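Local coordinates for protein polymerase X (Deinococcus radiodurans, PDB 2W9M) that probably adds deoxyribonucleotides to DNA chains as a family X DNA polymerase, and also carries a zinc-binding domain of the polymerase/histidinol phosphatase type, at residues A185-R190 with T194-E199; A165-A170 with D525-V530; A478-G483 with R506-F511. All coordinates share one frame; numbering follows the deposited sequence.

Interaction 1. Residues A185-R190 with T194-E199; sequences AGDVRR and TVRAAE
Asp187 and Glu199 meet across the contact between helix 186-190 and segment 194-199, and their carboxylates share out most of its polar work. Glu199 OE2 accepts the backbone N-H of Asp187 (N to OE2 3.1 Å) in a nearly straight bond, 171° at the hydrogen, although the donor comes from above the carboxylate plane. Asp187 OD2 in turn accepts the backbone N-H of Arg196, a weak bond of 3.3 Å from N to OD2; its CG, anti to the carbonyl carbon (chi1 -62°), directs the carboxylate there. A third bond is purely backbone, Ala185 N to Glu199 O at 3.0 Å. Asp187 OD1 is held by Arg190 NH1 in a salt bridge of 2.9 Å that meets the oxygen on the anti side, tilted out of the carboxylate plane. This positive charge probably eases the proximity of the two acids, whose Asp187 OD1 and Glu199 OE2 are 4.0 Å apart with carboxylate planes turned 81° to each other. Arg160 and Arg250 add weak, long ion pairs, to Asp187 and Glu199 respectively. Glu199 OE2 also lies 3.6 Å from Gly186 CA, on the side where a side chain would begin. Beside the acids the packing is apolar: Val195 CG2 presses on Asp187 CB (3.4 Å) and meets Val188 CG1, whose own chain crosses it at a slant. The guanidinium of Arg196 turns elsewhere, to a salt bridge with Glu234. The helix is thus fastened to strand 194-203, which pairs antiparallel with strand 183-184 and parallel with strand 231-238, in a mixed sheet consistent with a family X polymerase palm; helix 163-176 packs against the same elements, Leu167 touching Val188 and Val169 touching Ala198.

Interaction 2. Residues A165-A170 with D525-V530; sequences AGLAVA and DARYGV
Leu167 reaches from helix 163-176 toward helix 526-535 and is met there by Arg527 and Tyr528, the three side chains making up the whole contact. The backbones stay well apart, with 9.8 Å between Leu167 CA and Tyr528 CA, and the two segments are bridged by side chains alone. Of the apolar contacts, the plainest is Leu167 CD2 against Tyr528 CE2 at 3.9 Å: the methyl lies at the edge of the ring, near its plane, while the two side chains run antiparallel alongside each other. Leu167 has CG anti to its backbone nitrogen (chi1 -162°), which carries the branched end toward helix 526-535. The second kind of contact sets hydrocarbon on a charged group. Leu167 CD2 rests 3.8 Å above the plane of the Arg527 guanidinium, displaced toward its NH2 and NE side, and Leu167 CG is 3.8 Å from Arg527 NH2. This leaves the N-H groups of the guanidinium pointing past the leucine rather than at it. Within helix 526-535 Arg527 CD stands over one face of the Tyr528 ring, 4.2 Å above its plane, so that leucine, arginine and tyrosine form one small cluster. Polar fastening comes from beside it, where Asp525 makes a salt bridge with Arg164; Tyr528 also touches Leu163 and Arg164. Tyr528 lies about 11 Å, side chain to side chain, from the zinc ligand Asp516. The contact is an interdomain one, joining a helix of the probable palm of a family X polymerase to the zinc-binding polymerase/histidinol phosphatase domain, whose seven parallel strands are consistent with the distorted (beta/alpha)7 barrel of PHP domains.

Interaction 3. Residues A478-G483 with R506-F511; sequences ACEANG and RERLKF
Glu480 and Arg508 join the last turns of helix 472-482 to the loop ahead of strand 511-514 by a salt bridge, Glu480 OE1 to Arg508 NH1 at 2.8 Å. The carboxylate and guanidinium planes are 73° apart, so a single oxygen and a single nitrogen carry the pair instead of two parallel ones. With CG anti to the backbone nitrogen (chi1 -180°) and the rest extended, Glu480 stretches straight out to the loop, whereas Arg508 bends at chi2 and chi3 to bring NH1 back to the carboxylate. The other oxygen, Glu480 OE2, lies against the aliphatic part of the same arginine, 3.1 Å from Arg508 CD and 3.4 Å from Arg508 CB. Apolar packing forms the second layer: Leu509 CD2 nestles on the helix surface, 4.1 Å from Cys479 CB and 4.0 Å from Glu480 CB. Leu509 also touches Val486 of the neighbouring strand, and Cys479 touches Val446. From helix 499-505, the side chain of Trp505 meets that of Glu480. Beyond the contact the helix closes in a Schellman motif at Gly483, whose phi is positive. Within the zinc-binding domain the contact ties the helix preceding strand 485-489 to the loop leading into 511-514, the last strand of the parallel sheet. Replacing Glu480 by an alanine would probably leave Arg508 without its carboxylate partner and let its bent chain swing away. An ion pair near the surface thus borders a buried leucine, and the chemistry implies two complementary holds on the loop: charge, which probably steers the arginine, and hydrocarbon contact, which does not depend on ionisation.

From the N terminus, helix 163-176 supplies residues 165-170, the opening half of interaction 2, whose loop closes only at 525-530, with 354 residues between its two segments. Interaction 1 comes next and closes a tight loop of three residues between 185-190 and 194-199, nested inside that long one. Interaction 3 closes 22 residues between 478-483 and 506-511; it too is nested inside interaction 2 and follows interaction 1 in series, so none cross. Interactions 1 and 2 touch, Ala198 CB lying 3.6 Å from Gly166 O, whereas interaction 3 stands apart, its nearest atoms about 9 Å from interaction 2. Interaction 1 is internal to the polymerase part, interaction 3 to the zinc-binding domain, and interaction 2 ties the two together.

Interaction 1. Residues A185-R190 with T194-E199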
ATOM      1  N   ALA A 185      -1.781   5.741 -19.407  1.00 27.86           N
ATOM      2  CA  ALA A 185      -0.477   6.017 -19.981  1.00 22.03           C
ATOM      3  C   ALA A 185       0.505   6.418 -18.897  1.00 38.88           C
ATOM      4  O   ALA A 185       0.146   6.503 -17.720  1.00 37.19           O
ATOM      5  CB  ALA A 185      -0.583   7.107 -21.032  1.00 25.41           C
ATOM      6  N   GLY A 186       1.748   6.658 -19.301  1.00 30.84           N
ATOM      7  CA  GLY A 186       2.769   7.137 -18.394  1.00 33.45           C
ATOM      8  C   GLY A 186       2.877   6.354 -17.101  1.00 31.68           C
ATOM      9  O   GLY A 186       2.930   5.125 -17.104  1.00 28.63           O
ATOM     10  N   ASP A 187       2.898   7.081 -15.991  1.00 35.12           N
ATOM     11  CA  ASP A 187       3.228   6.500 -14.694  1.00 30.48           C
ATOM     12  C   ASP A 187       2.207   5.484 -14.180  1.00 30.43           C
ATOM     13  O   ASP A 187       2.590   4.440 -13.657  1.00 39.76           O
ATOM     14  CB  ASP A 187       3.481   7.606 -13.666  1.00 40.68           C
ATOM     15  CG  ASP A 187       4.666   8.485 -14.037  1.00 49.27           C
ATOM     16  OD1 ASP A 187       5.285   8.238 -15.096  1.00 50.40           O
ATOM     17  OD2 ASP A 187       4.985   9.420 -13.272  1.00 55.61           O
ATOM     18  N   VAL A 188       0.917   5.774 -14.334  1.00 22.62           N
ATOM     19  CA  VAL A 188      -0.115   4.845 -13.872  1.00 31.87           C
ATOM     20  C   VAL A 188      -0.121   3.548 -14.685  1.00 31.97           C
ATOM     21  O   VAL A 188      -0.365   2.470 -14.142  1.00 36.64           O
ATOM     22  CB  VAL A 188      -1.526   5.480 -13.861  1.00 23.25           C
ATOM     23  CG1 VAL A 188      -1.471   6.853 -13.227  1.00 30.19           C
ATOM     24  CG2 VAL A 188      -2.091   5.570 -15.263  1.00 32.14           C
ATOM     25  N   ARG A 189       0.164   3.652 -15.980  1.00 34.97           N
ATOM     26  CA  ARG A 189       0.162   2.484 -16.859  1.00 31.58           C
ATOM     27  C   ARG A 189       1.246   1.457 -16.517  1.00 35.05           C
ATOM     28  O   ARG A 189       1.052   0.257 -16.719  1.00 37.58           O
ATOM     29  CB  ARG A 189       0.310   2.901 -18.320  1.00 36.76           C
ATOM     30  CG  ARG A 189       0.484   1.714 -19.249  1.00 31.09           C
ATOM     31  CD  ARG A 189       0.854   2.135 -20.648  1.00 26.01           C
ATOM     32  NE  ARG A 189       0.980   0.975 -21.520  1.00 33.15           N
ATOM     33  CZ  ARG A 189       1.552   1.002 -22.719  1.00 42.56           C
ATOM     34  NH1 ARG A 189       2.052   2.137 -23.191  1.00 32.64           N
ATOM     35  NH2 ARG A 189       1.624  -0.105 -23.445  1.00 28.81           N
ATOM     36  N   ARG A 190       2.387   1.918 -16.014  1.00 32.09           N
ATOM     37  CA  ARG A 190       3.474   0.997 -15.703  1.00 46.46           C
ATOM     38  C   ARG A 190       3.696   0.793 -14.203  1.00 47.53           C
ATOM     39  O   ARG A 190       4.638   0.111 -13.795  1.00 43.70           O
ATOM     40  CB  ARG A 190       4.764   1.401 -16.419  1.00 57.01           C
ATOM     41  CG  ARG A 190       5.262   2.789 -16.101  1.00 49.25           C
ATOM     42  CD  ARG A 190       6.363   3.191 -17.071  1.00 43.91           C
ATOM     43  NE  ARG A 190       7.433   3.905 -16.387  1.00 40.59           N
ATOM     44  CZ  ARG A 190       7.391   5.196 -16.085  1.00 39.65           C
ATOM     45  NH1 ARG A 190       6.331   5.917 -16.417  1.00 40.85           N
ATOM     46  NH2 ARG A 190       8.409   5.763 -15.454  1.00 53.01           N
ATOM     47  N   THR A 194       4.784   5.911  -7.113  1.00 36.82           N
ATOM     48  CA  THR A 194       4.333   7.288  -6.995  1.00 34.44           C
ATOM     49  C   THR A 194       4.143   7.856  -8.404  1.00 46.40           C
ATOM     50  O   THR A 194       4.845   7.460  -9.334  1.00 42.39           O
ATOM     51  CB  THR A 194       5.332   8.124  -6.190  1.00 44.49           C
ATOM     52  OG1 THR A 194       5.011   8.031  -4.795  1.00 54.81           O
ATOM     53  CG2 THR A 194       5.272   9.565  -6.610  1.00 44.23           C
ATOM     54  N   VAL A 195       3.189   8.771  -8.562  1.00 38.86           N
ATOM     55  CA  VAL A 195       2.727   9.175  -9.889  1.00 29.83           C
ATOM     56  C   VAL A 195       2.594  10.690 -10.063  1.00 38.68           C
ATOM     57  O   VAL A 195       1.998  11.371  -9.227  1.00 43.47           O
ATOM     58  CB  VAL A 195       1.377   8.510 -10.198  1.00 28.01           C
ATOM     59  CG1 VAL A 195       0.501   9.428 -11.013  1.00 39.96           C
ATOM     60  CG2 VAL A 195       1.592   7.186 -10.905  1.00 29.91           C
ATOM     61  N   ARG A 196       3.139  11.215 -11.159  1.00 31.49           N
ATOM     62  CA  ARG A 196       3.116  12.656 -11.402  1.00 42.13           C
ATOM     63  C   ARG A 196       1.731  13.167 -11.788  1.00 37.44           C
ATOM     64  O   ARG A 196       1.384  14.314 -11.504  1.00 35.41           O
ATOM     65  CB  ARG A 196       4.130  13.046 -12.478  1.00 46.98           C
ATOM     66  CG  ARG A 196       3.959  12.309 -13.797  1.00 68.48           C
ATOM     67  CD  ARG A 196       5.048  12.697 -14.798  1.00 64.37           C
ATOM     68  NE  ARG A 196       4.569  13.587 -15.853  1.00 67.91           N
ATOM     69  CZ  ARG A 196       4.278  14.873 -15.685  1.00 75.66           C
ATOM     70  NH1 ARG A 196       4.399  15.442 -14.493  1.00 79.60           N
ATOM     71  NH2 ARG A 196       3.858  15.591 -16.715  1.00 65.45           N
ATOM     72  N   ALA A 197       0.946  12.317 -12.439  1.00 33.77           N
ATOM     73  CA  ALA A 197      -0.395  12.699 -12.857  1.00 28.34           C
ATOM     74  C   ALA A 197      -1.218  11.504 -13.316  1.00 30.63           C
ATOM     75  O   ALA A 197      -0.678  10.438 -13.606  1.00 34.05           O
ATOM     76  CB  ALA A 197      -0.321  13.735 -13.969  1.00 28.49           C
ATOM     77  N   ALA A 198      -2.534  11.687 -13.374  1.00 32.32           N
ATOM     78  CA  ALA A 198      -3.404  10.713 -14.017  1.00 32.81           C
ATOM     79  C   ALA A 198      -3.267  10.884 -15.525  1.00 35.34           C
ATOM     80  O   ALA A 198      -3.853  11.795 -16.108  1.00 34.96           O
ATOM     81  CB  ALA A 198      -4.840  10.913 -13.587  1.00 24.87           C
ATOM     82  N   GLU A 199      -2.476  10.016 -16.146  1.00 24.15           N
ATOM     83  CA  GLU A 199      -2.215  10.107 -17.576  1.00 35.26           C
ATOM     84  C   GLU A 199      -3.052   9.109 -18.369  1.00 37.20           C
ATOM     85  O   GLU A 199      -3.168   7.938 -18.006  1.00 37.11           O
ATOM     86  CB  GLU A 199      -0.729   9.901 -17.865  1.00 41.87           C
ATOM     87  CG  GLU A 199       0.153  11.091 -17.491  1.00 44.48           C
ATOM     88  CD  GLU A 199       1.629  10.725 -17.397  1.00 67.07           C
ATOM     89  OE1 GLU A 199       2.398  11.110 -18.307  1.00 61.61           O
ATOM     90  OE2 GLU A 199       2.018  10.045 -16.417  1.00 50.99           O
TER

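Interaction 2. Residues A165-A170 with D525-V530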
ATOM      1  N   ALA A 165      -4.599   6.868  -6.205  1.00 28.46           N
ATOM      2  CA  ALA A 165      -5.329   8.052  -6.657  1.00 30.02           C
ATOM      3  C   ALA A 165      -5.188   8.285  -8.159  1.00 23.89           C
ATOM      4  O   ALA A 165      -6.175   8.527  -8.850  1.00 36.36           O
ATOM      5  CB  ALA A 165      -4.875   9.287  -5.886  1.00 30.86           C
ATOM      6  N   GLY A 166      -3.960   8.217  -8.660  1.00 25.88           N
ATOM      7  CA  GLY A 166      -3.711   8.412 -10.078  1.00 28.37           C
ATOM      8  C   GLY A 166      -4.430   7.396 -10.948  1.00 29.18           C
ATOM      9  O   GLY A 166      -4.998   7.733 -11.985  1.00 32.80           O
ATOM     10  N   LEU A 167      -4.409   6.140 -10.523  1.00 21.32           N
ATOM     11  CA  LEU A 167      -5.031   5.065 -11.290  1.00 30.82           C
ATOM     12  C   LEU A 167      -6.554   5.155 -11.237  1.00 36.08           C
ATOM     13  O   LEU A 167      -7.229   4.968 -12.248  1.00 34.34           O
ATOM     14  CB  LEU A 167      -4.557   3.702 -10.776  1.00 32.93           C
ATOM     15  CG  LEU A 167      -4.743   2.470 -11.663  1.00 36.68           C
ATOM     16  CD1 LEU A 167      -4.416   2.795 -13.106  1.00 35.34           C
ATOM     17  CD2 LEU A 167      -3.869   1.325 -11.164  1.00 37.93           C
ATOM     18  N   ALA A 168      -7.091   5.446 -10.054  1.00 32.39           N
ATOM     19  CA  ALA A 168      -8.532   5.622  -9.885  1.00 27.43           C
ATOM     20  C   ALA A 168      -9.062   6.756 -10.758  1.00 27.45           C
ATOM     21  O   ALA A 168     -10.074   6.601 -11.437  1.00 30.29           O
ATOM     22  CB  ALA A 168      -8.867   5.881  -8.422  1.00 30.27           C
ATOM     23  N   VAL A 169      -8.377   7.895 -10.737  1.00 26.47           N
ATOM     24  CA  VAL A 169      -8.798   9.045 -11.530  1.00 32.42           C
ATOM     25  C   VAL A 169      -8.710   8.763 -13.031  1.00 31.34           C
ATOM     26  O   VAL A 169      -9.624   9.100 -13.783  1.00 32.75           O
ATOM     27  CB  VAL A 169      -8.003  10.316 -11.170  1.00 32.85           C
ATOM     28  CG1 VAL A 169      -8.303  11.428 -12.165  1.00 25.78           C
ATOM     29  CG2 VAL A 169      -8.334  10.756  -9.745  1.00 28.00           C
ATOM     30  N   ALA A 170      -7.624   8.134 -13.466  1.00 26.63           N
ATOM     31  CA  ALA A 170      -7.488   7.777 -14.876  1.00 27.74           C
ATOM     32  C   ALA A 170      -8.584   6.802 -15.305  1.00 25.65           C
ATOM     33  O   ALA A 170      -9.154   6.934 -16.390  1.00 27.92           O
ATOM     34  CB  ALA A 170      -6.113   7.200 -15.164  1.00 21.70           C
ATOM     35  N   ASP A 525      -6.561  -4.155  -3.062  1.00 28.12           N
ATOM     36  CA  ASP A 525      -5.251  -3.537  -3.225  1.00 29.01           C
ATOM     37  C   ASP A 525      -4.271  -4.512  -3.869  1.00 27.66           C
ATOM     38  O   ASP A 525      -3.235  -4.104  -4.391  1.00 24.51           O
ATOM     39  CB  ASP A 525      -4.707  -3.046  -1.881  1.00 24.41           C
ATOM     40  CG  ASP A 525      -5.391  -1.777  -1.404  1.00 44.81           C
ATOM     41  OD1 ASP A 525      -5.044  -1.286  -0.308  1.00 44.44           O
ATOM     42  OD2 ASP A 525      -6.282  -1.271  -2.124  1.00 45.91           O
ATOM     43  N   ALA A 526      -4.606  -5.799  -3.827  1.00 25.38           N
ATOM     44  CA  ALA A 526      -3.755  -6.839  -4.400  1.00 23.40           C
ATOM     45  C   ALA A 526      -3.251  -6.434  -5.781  1.00 26.66           C
ATOM     46  O   ALA A 526      -2.114  -6.715  -6.152  1.00 28.29           O
ATOM     47  CB  ALA A 526      -4.510  -8.142  -4.482  1.00 18.68           C
ATOM     48  N   ARG A 527      -4.118  -5.763  -6.528  1.00 23.96           N
ATOM     49  CA  ARG A 527      -3.819  -5.275  -7.867  1.00 26.57           C
ATOM     50  C   ARG A 527      -2.590  -4.362  -7.928  1.00 31.42           C
ATOM     51  O   ARG A 527      -1.879  -4.348  -8.930  1.00 24.80           O
ATOM     52  CB  ARG A 527      -5.058  -4.566  -8.412  1.00 29.54           C
ATOM     53  CG  ARG A 527      -4.818  -3.398  -9.331  1.00 41.81           C
ATOM     54  CD  ARG A 527      -6.019  -2.458  -9.263  1.00 44.68           C
ATOM     55  NE  ARG A 527      -6.298  -1.816 -10.544  1.00 62.61           N
ATOM     56  CZ  ARG A 527      -7.168  -0.824 -10.705  1.00 55.29           C
ATOM     57  NH1 ARG A 527      -7.835  -0.355  -9.657  1.00 53.51           N
ATOM     58  NH2 ARG A 527      -7.366  -0.296 -11.906  1.00 65.37           N
ATOM     59  N   TYR A 528      -2.338  -3.612  -6.859  1.00 25.03           N
ATOM     60  CA  TYR A 528      -1.171  -2.731  -6.806  1.00 18.58           C
ATOM     61  C   TYR A 528       0.106  -3.505  -6.502  1.00 18.76           C
ATOM     62  O   TYR A 528       1.164  -3.205  -7.049  1.00 27.17           O
ATOM     63  CB  TYR A 528      -1.372  -1.612  -5.776  1.00 19.47           C
ATOM     64  CG  TYR A 528      -2.639  -0.820  -5.983  1.00 25.55           C
ATOM     65  CD1 TYR A 528      -3.668  -0.858  -5.047  1.00 27.23           C
ATOM     66  CD2 TYR A 528      -2.815  -0.043  -7.121  1.00 30.02           C
ATOM     67  CE1 TYR A 528      -4.834  -0.140  -5.236  1.00 25.20           C
ATOM     68  CE2 TYR A 528      -3.976   0.681  -7.319  1.00 30.27           C
ATOM     69  CZ  TYR A 528      -4.982   0.630  -6.372  1.00 42.10           C
ATOM     70  OH  TYR A 528      -6.138   1.352  -6.569  1.00 55.38           O
ATOM     71  N   GLY A 529       0.004  -4.493  -5.620  1.00 19.34           N
ATOM     72  CA  GLY A 529       1.126  -5.364  -5.319  1.00 20.15           C
ATOM     73  C   GLY A 529       1.532  -6.172  -6.537  1.00 24.81           C
ATOM     74  O   GLY A 529       2.717  -6.362  -6.802  1.00 27.84           O
ATOM     75  N   VAL A 530       0.541  -6.645  -7.282  1.00 20.30           N
ATOM     76  CA  VAL A 530       0.793  -7.418  -8.492  1.00 22.60           C
ATOM     77  C   VAL A 530       1.535  -6.598  -9.555  1.00 30.22           C
ATOM     78  O   VAL A 530       2.409  -7.123 -10.244  1.00 31.68           O
ATOM     79  CB  VAL A 530      -0.511  -7.993  -9.080  1.00 18.96           C
ATOM     80  CG1 VAL A 530      -0.288  -8.487 -10.496  1.00 19.73           C
ATOM     81  CG2 VAL A 530      -1.042  -9.112  -8.195  1.00 22.36           C
TER

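Interaction 3. Residues A478-G483 with R506-F511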
ATOM      1  N   ALA A 478      19.675 -13.144   5.196  1.00 34.73           N
ATOM      2  CA  ALA A 478      19.218 -13.896   6.357  1.00 20.12           C
ATOM      3  C   ALA A 478      17.882 -14.586   6.083  1.00 35.24           C
ATOM      4  O   ALA A 478      17.613 -15.666   6.609  1.00 32.26           O
ATOM      5  CB  ALA A 478      19.121 -12.996   7.564  1.00 17.07           C
ATOM      6  N   CYS A 479      17.050 -13.966   5.251  1.00 29.48           N
ATOM      7  CA  CYS A 479      15.779 -14.573   4.857  1.00 30.10           C
ATOM      8  C   CYS A 479      16.035 -15.809   4.010  1.00 33.63           C
ATOM      9  O   CYS A 479      15.422 -16.858   4.218  1.00 30.51           O
ATOM     10  CB  CYS A 479      14.917 -13.584   4.064  1.00 28.45           C
ATOM     11  SG  CYS A 479      14.184 -12.262   5.044  1.00 28.59           S
ATOM     12  N   GLU A 480      16.943 -15.671   3.050  1.00 29.11           N
ATOM     13  CA  GLU A 480      17.288 -16.765   2.154  1.00 31.07           C
ATOM     14  C   GLU A 480      17.820 -17.955   2.944  1.00 30.96           C
ATOM     15  O   GLU A 480      17.457 -19.100   2.678  1.00 25.96           O
ATOM     16  CB  GLU A 480      18.328 -16.305   1.132  1.00 33.56           C
ATOM     17  CG  GLU A 480      18.747 -17.383   0.147  1.00 43.80           C
ATOM     18  CD  GLU A 480      19.897 -16.947  -0.745  1.00 53.81           C
ATOM     19  OE1 GLU A 480      20.684 -16.075  -0.317  1.00 48.11           O
ATOM     20  OE2 GLU A 480      20.012 -17.477  -1.872  1.00 53.78           O
ATOM     21  N   ALA A 481      18.673 -17.670   3.924  1.00 27.70           N
ATOM     22  CA  ALA A 481      19.321 -18.704   4.725  1.00 24.25           C
ATOM     23  C   ALA A 481      18.335 -19.444   5.622  1.00 34.87           C
ATOM     24  O   ALA A 481      18.570 -20.590   6.002  1.00 41.18           O
ATOM     25  CB  ALA A 481      20.446 -18.103   5.565  1.00 12.43           C
ATOM     26  N   ASN A 482      17.235 -18.786   5.966  1.00 36.93           N
ATOM     27  CA  ASN A 482      16.231 -19.409   6.817  1.00 32.00           C
ATOM     28  C   ASN A 482      14.980 -19.805   6.043  1.00 25.58           C
ATOM     29  O   ASN A 482      14.021 -20.316   6.612  1.00 25.24           O
ATOM     30  CB  ASN A 482      15.862 -18.491   7.980  1.00 29.84           C
ATOM     31  CG  ASN A 482      15.304 -19.255   9.165  1.00 39.87           C
ATOM     32  OD1 ASN A 482      15.797 -20.329   9.508  1.00 38.78           O
ATOM     33  ND2 ASN A 482      14.276 -18.700   9.803  1.00 28.60           N
ATOM     34  N   GLY A 483      14.998 -19.572   4.738  1.00 24.91           N
ATOM     35  CA  GLY A 483      13.861 -19.903   3.900  1.00 25.14           C
ATOM     36  C   GLY A 483      12.606 -19.134   4.272  1.00 29.68           C
ATOM     37  O   GLY A 483      11.496 -19.555   3.948  1.00 27.84           O
ATOM     38  N   ARG A 506      14.997 -11.992  -7.182  1.00 27.07           N
ATOM     39  CA  ARG A 506      13.971 -12.901  -7.695  1.00 27.73           C
ATOM     40  C   ARG A 506      14.415 -14.357  -7.811  1.00 30.42           C
ATOM     41  O   ARG A 506      13.579 -15.261  -7.840  1.00 42.31           O
ATOM     42  CB  ARG A 506      13.410 -12.416  -9.038  1.00 30.69           C
ATOM     43  CG  ARG A 506      14.438 -11.872 -10.018  1.00 25.59           C
ATOM     44  CD  ARG A 506      13.855 -11.839 -11.424  1.00 24.04           C
ATOM     45  NE  ARG A 506      14.153 -13.073 -12.145  1.00 50.42           N
ATOM     46  CZ  ARG A 506      13.306 -13.691 -12.960  1.00 41.50           C
ATOM     47  NH1 ARG A 506      12.090 -13.201 -13.146  1.00 33.90           N
ATOM     48  NH2 ARG A 506      13.669 -14.809 -13.576  1.00 61.70           N
ATOM     49  N   GLU A 507      15.721 -14.582  -7.879  1.00 38.96           N
ATOM     50  CA  GLU A 507      16.258 -15.929  -8.028  1.00 37.63           C
ATOM     51  C   GLU A 507      16.474 -16.595  -6.677  1.00 35.35           C
ATOM     52  O   GLU A 507      16.641 -17.811  -6.601  1.00 32.88           O
ATOM     53  CB  GLU A 507      17.593 -15.889  -8.774  1.00 36.55           C
ATOM     54  CG  GLU A 507      17.560 -15.159 -10.106  1.00 64.08           C
ATOM     55  CD  GLU A 507      17.094 -16.040 -11.246  1.00 79.11           C
ATOM     56  OE1 GLU A 507      16.146 -16.829 -11.040  1.00 86.76           O
ATOM     57  OE2 GLU A 507      17.676 -15.943 -12.349  1.00 85.01           O
ATOM     58  N   ARG A 508      16.466 -15.799  -5.611  1.00 31.14           N
ATOM     59  CA  ARG A 508      16.914 -16.282  -4.307  1.00 32.54           C
ATOM     60  C   ARG A 508      15.837 -16.315  -3.218  1.00 32.54           C
ATOM     61  O   ARG A 508      16.032 -16.914  -2.164  1.00 28.32           O
ATOM     62  CB  ARG A 508      18.123 -15.470  -3.834  1.00 34.91           C
ATOM     63  CG  ARG A 508      19.264 -15.438  -4.850  1.00 41.42           C
ATOM     64  CD  ARG A 508      20.621 -15.412  -4.163  1.00 47.08           C
ATOM     65  NE  ARG A 508      21.083 -14.057  -3.880  1.00 53.74           N
ATOM     66  CZ  ARG A 508      21.940 -13.752  -2.909  1.00 60.89           C
ATOM     67  NH1 ARG A 508      22.410 -14.705  -2.115  1.00 39.72           N
ATOM     68  NH2 ARG A 508      22.316 -12.492  -2.724  1.00 59.61           N
ATOM     69  N   LEU A 509      14.701 -15.678  -3.469  1.00 29.13           N
ATOM     70  CA  LEU A 509      13.649 -15.619  -2.461  1.00 31.93           C
ATOM     71  C   LEU A 509      12.304 -16.080  -3.005  1.00 27.11           C
ATOM     72  O   LEU A 509      12.049 -16.019  -4.210  1.00 28.45           O
ATOM     73  CB  LEU A 509      13.506 -14.198  -1.910  1.00 23.91           C
ATOM     74  CG  LEU A 509      14.753 -13.553  -1.307  1.00 28.24           C
ATOM     75  CD1 LEU A 509      14.543 -12.054  -1.123  1.00 29.04           C
ATOM     76  CD2 LEU A 509      15.104 -14.217   0.008  1.00 28.48           C
ATOM     77  N   LYS A 510      11.453 -16.556  -2.102  1.00 28.15           N
ATOM     78  CA  LYS A 510      10.039 -16.702  -2.394  1.00 24.69           C
ATOM     79  C   LYS A 510       9.348 -15.473  -1.832  1.00 20.11           C
ATOM     80  O   LYS A 510       9.714 -14.982  -0.770  1.00 22.80           O
ATOM     81  CB  LYS A 510       9.476 -17.970  -1.756  1.00 28.07           C
ATOM     82  CG  LYS A 510       9.830 -19.243  -2.501  1.00 37.09           C
ATOM     83  CD  LYS A 510       8.812 -20.341  -2.238  1.00 61.19           C
ATOM     84  CE  LYS A 510       7.603 -20.218  -3.158  1.00 54.27           C
ATOM     85  NZ  LYS A 510       6.958 -18.877  -3.076  1.00 58.78           N
ATOM     86  N   PHE A 511       8.356 -14.963  -2.543  1.00 18.34           N
ATOM     87  CA  PHE A 511       7.693 -13.742  -2.110  1.00 18.38           C
ATOM     88  C   PHE A 511       6.240 -13.992  -1.745  1.00 26.67           C
ATOM     89  O   PHE A 511       5.663 -15.023  -2.095  1.00 27.08           O
ATOM     90  CB  PHE A 511       7.779 -12.673  -3.198  1.00 14.91           C
ATOM     91  CG  PHE A 511       9.183 -12.330  -3.593  1.00 19.99           C
ATOM     92  CD1 PHE A 511       9.834 -13.057  -4.573  1.00 19.24           C
ATOM     93  CD2 PHE A 511       9.857 -11.289  -2.974  1.00 22.43           C
ATOM     94  CE1 PHE A 511      11.131 -12.750  -4.934  1.00 24.49           C
ATOM     95  CE2 PHE A 511      11.148 -10.975  -3.333  1.00 19.77           C
ATOM     96  CZ  PHE A 511      11.788 -11.708  -4.317  1.00 22.93           C
TER